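Local coordinates for dally-like, isoform A (Drosophila melanogaster, PDB 6XTZ), which is a glypican, probably a cell-surface proteoglycan, that binds Wnt and Hedgehog proteins and takes a palmitoleoyl group, the Wnt lipid, into a pocket of its core, at residues 240-245 against 487-492. The protein carries 5 engineered substitutions. Residues are numbered along the deposited sequence; the frame is centred on the assembly and turned at random.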
loop_
_atom_site.group_PDB
_atom_site.type_symbol
_atom_site.label_atom_id
_atom_site.label_comp_id
_atom_site.label_asym_id
_atom_site.label_seq_id
_atom_site.Cartn_x
_atom_site.Cartn_y
_atom_site.Cartn_z
ATOM N N LYS A 240 -22.536 29.996 23.237
ATOM C CA LYS A 240 -22.827 31.405 23.021
ATOM C C LYS A 240 -24.246 31.643 22.523
ATOM O O LYS A 240 -24.544 32.737 22.033
ATOM C CB LYS A 240 -21.826 32.014 22.037
ATOM C CG LYS A 240 -20.440 32.258 22.615
ATOM C CD LYS A 240 -19.601 33.097 21.667
ATOM C CE LYS A 240 -18.285 33.490 22.308
ATOM N NZ LYS A 240 -17.493 34.413 21.450
ATOM N N GLY A 241 -25.126 30.652 22.638
ATOM C CA GLY A 241 -26.485 30.799 22.167
ATOM C C GLY A 241 -26.668 30.629 20.677
ATOM O O GLY A 241 -27.784 30.821 20.181
ATOM N N TYR A 242 -25.614 30.270 19.947
ATOM C CA TYR A 242 -25.691 30.096 18.505
ATOM C C TYR A 242 -26.126 28.677 18.164
ATOM O O TYR A 242 -25.733 27.714 18.828
ATOM C CB TYR A 242 -24.339 30.394 17.855
ATOM C CG TYR A 242 -23.837 31.803 18.081
ATOM C CD1 TYR A 242 -24.713 32.881 18.093
ATOM C CD2 TYR A 242 -22.487 32.054 18.280
ATOM C CE1 TYR A 242 -24.255 34.170 18.296
ATOM C CE2 TYR A 242 -22.020 33.339 18.484
ATOM C CZ TYR A 242 -22.908 34.393 18.491
ATOM O OH TYR A 242 -22.444 35.673 18.694
ATOM N N THR A 243 -26.943 28.554 17.116
ATOM C CA THR A 243 -27.416 27.259 16.652
ATOM C C THR A 243 -26.799 26.828 15.331
ATOM O O THR A 243 -27.030 25.693 14.901
ATOM C CB THR A 243 -28.946 27.271 16.508
ATOM O OG1 THR A 243 -29.326 28.240 15.522
ATOM C CG2 THR A 243 -29.602 27.624 17.834
ATOM N N GLU A 244 -26.022 27.691 14.680
ATOM C CA GLU A 244 -25.480 27.374 13.367
ATOM C C GLU A 244 -24.388 26.315 13.463
ATOM O O GLU A 244 -23.708 26.172 14.483
ATOM C CB GLU A 244 -24.921 28.631 12.698
ATOM C CG GLU A 244 -25.974 29.627 12.235
ATOM C CD GLU A 244 -26.497 30.504 13.356
ATOM O OE1 GLU A 244 -27.426 31.301 13.102
ATOM O OE2 GLU A 244 -25.983 30.403 14.491
ATOM N N LYS A 245 -24.229 25.565 12.374
ATOM C CA LYS A 245 -23.175 24.574 12.279
ATOM C C LYS A 245 -21.820 25.257 12.092
ATOM O O LYS A 245 -21.749 26.414 11.671
ATOM C CB LYS A 245 -23.452 23.621 11.118
ATOM C CG LYS A 245 -24.597 22.653 11.359
ATOM C CD LYS A 245 -24.317 21.754 12.554
ATOM C CE LYS A 245 -25.273 20.572 12.599
ATOM N NZ LYS A 245 -26.698 21.000 12.653
ATOM N N HIS A 487 -15.552 32.047 16.984
ATOM C CA HIS A 487 -15.757 33.221 17.823
ATOM C C HIS A 487 -17.170 33.762 17.651
ATOM O O HIS A 487 -17.859 34.053 18.636
ATOM C CB HIS A 487 -14.725 34.300 17.489
ATOM C CG HIS A 487 -13.306 33.863 17.680
ATOM N ND1 HIS A 487 -12.719 33.751 18.923
ATOM C CD2 HIS A 487 -12.353 33.515 16.784
ATOM C CE1 HIS A 487 -11.467 33.353 18.784
ATOM N NE2 HIS A 487 -11.220 33.203 17.495
ATOM N N THR A 488 -17.615 33.886 16.403
ATOM C CA THR A 488 -18.918 34.455 16.096
ATOM C C THR A 488 -19.531 33.699 14.923
ATOM O O THR A 488 -18.948 32.749 14.392
ATOM C CB THR A 488 -18.806 35.952 15.782
ATOM O OG1 THR A 488 -20.072 36.445 15.326
ATOM C CG2 THR A 488 -17.755 36.193 14.710
ATOM N N ILE A 489 -20.726 34.121 14.527
ATOM C CA ILE A 489 -21.401 33.586 13.346
ATOM C C ILE A 489 -21.069 34.544 12.208
ATOM O O ILE A 489 -21.801 35.495 11.926
ATOM C CB ILE A 489 -22.903 33.434 13.564
ATOM C CG1 ILE A 489 -23.172 32.527 14.763
ATOM C CG2 ILE A 489 -23.568 32.867 12.320
ATOM C CD1 ILE A 489 -22.581 31.142 14.619
ATOM N N ASP A 490 -19.940 34.297 11.553
ATOM C CA ASP A 490 -19.442 35.175 10.507
ATOM C C ASP A 490 -18.603 34.342 9.544
ATOM O O ASP A 490 -18.555 33.112 9.639
ATOM C CB ASP A 490 -18.651 36.337 11.121
ATOM C CG ASP A 490 -18.703 37.594 10.277
ATOM O OD1 ASP A 490 -18.931 37.483 9.054
ATOM O OD2 ASP A 490 -18.518 38.694 10.839
ATOM N N ARG A 491 -17.935 35.018 8.614
ATOM C CA ARG A 491 -17.078 34.332 7.659
ATOM C C ARG A 491 -15.800 33.848 8.332
ATOM O O ARG A 491 -15.210 34.547 9.160
ATOM C CB ARG A 491 -16.737 35.258 6.494
ATOM C CG ARG A 491 -17.788 35.308 5.399
ATOM C CD ARG A 491 -17.628 36.556 4.543
ATOM N NE ARG A 491 -16.258 37.061 4.554
ATOM C CZ ARG A 491 -15.329 36.732 3.662
ATOM N NH1 ARG A 491 -14.109 37.244 3.754
ATOM N NH2 ARG A 491 -15.619 35.892 2.678
ATOM N N TYR A 492 -15.374 32.641 7.969
ATOM C CA TYR A 492 -14.117 32.089 8.461
ATOM C C TYR A 492 -12.971 32.648 7.627
ATOM O O TYR A 492 -12.917 32.435 6.411
ATOM C CB TYR A 492 -14.153 30.564 8.406
ATOM C CG TYR A 492 -12.921 29.890 8.965
ATOM C CD1 TYR A 492 -12.618 29.962 10.318
ATOM C CD2 TYR A 492 -12.069 29.168 8.140
ATOM C CE1 TYR A 492 -11.494 29.342 10.832
ATOM C CE2 TYR A 492 -10.944 28.546 8.645
ATOM C CZ TYR A 492 -10.661 28.634 9.990
ATOM O OH TYR A 492 -9.539 28.012 10.490
#
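Ile489 lies over one face of the Tyr242 ring in a CH-pi contact. Its CG1 sits 3.6 Å from the ring centroid of Tyr242, 16° off the normal, displaced toward the CG end. Lys240 O lies over the centre of the opposite face, so the ring sits between the two. At the ring's CE2 corner, Tyr242 CE2 comes 4.1 Å from CA of Thr488. An alanine in place of Tyr242 would probably leave Ile489 CG1 without its aromatic partner and open a gap between Ile489 and Lys240 O.

Glu244 closes on the same isoleucine from another side, in van der Waals packing. Its chain bends at chi2 (80°), and its OE2 comes 3.5 Å from CD1 of Ile489. The same OE2 accepts a weak hydrogen bond from the backbone N of Thr243.

One hydrogen bond joins the segments. Lys240 NZ reaches the carbonyl O of His487 at 2.9 Å, in the carbonyl plane and on a lone pair. The lysine chain is extended beyond CG, and its NZ also forms a salt bridge with Glu41.

This is a surface contact far from the lipid pocket. Gly241, at positive phi, is the C-prime residue of a Schellman motif ending helix 236-239. The loop from there to helix 248-258 packs against the loop joining helices 459-467 and 513-538, in an all-helical fold without strands.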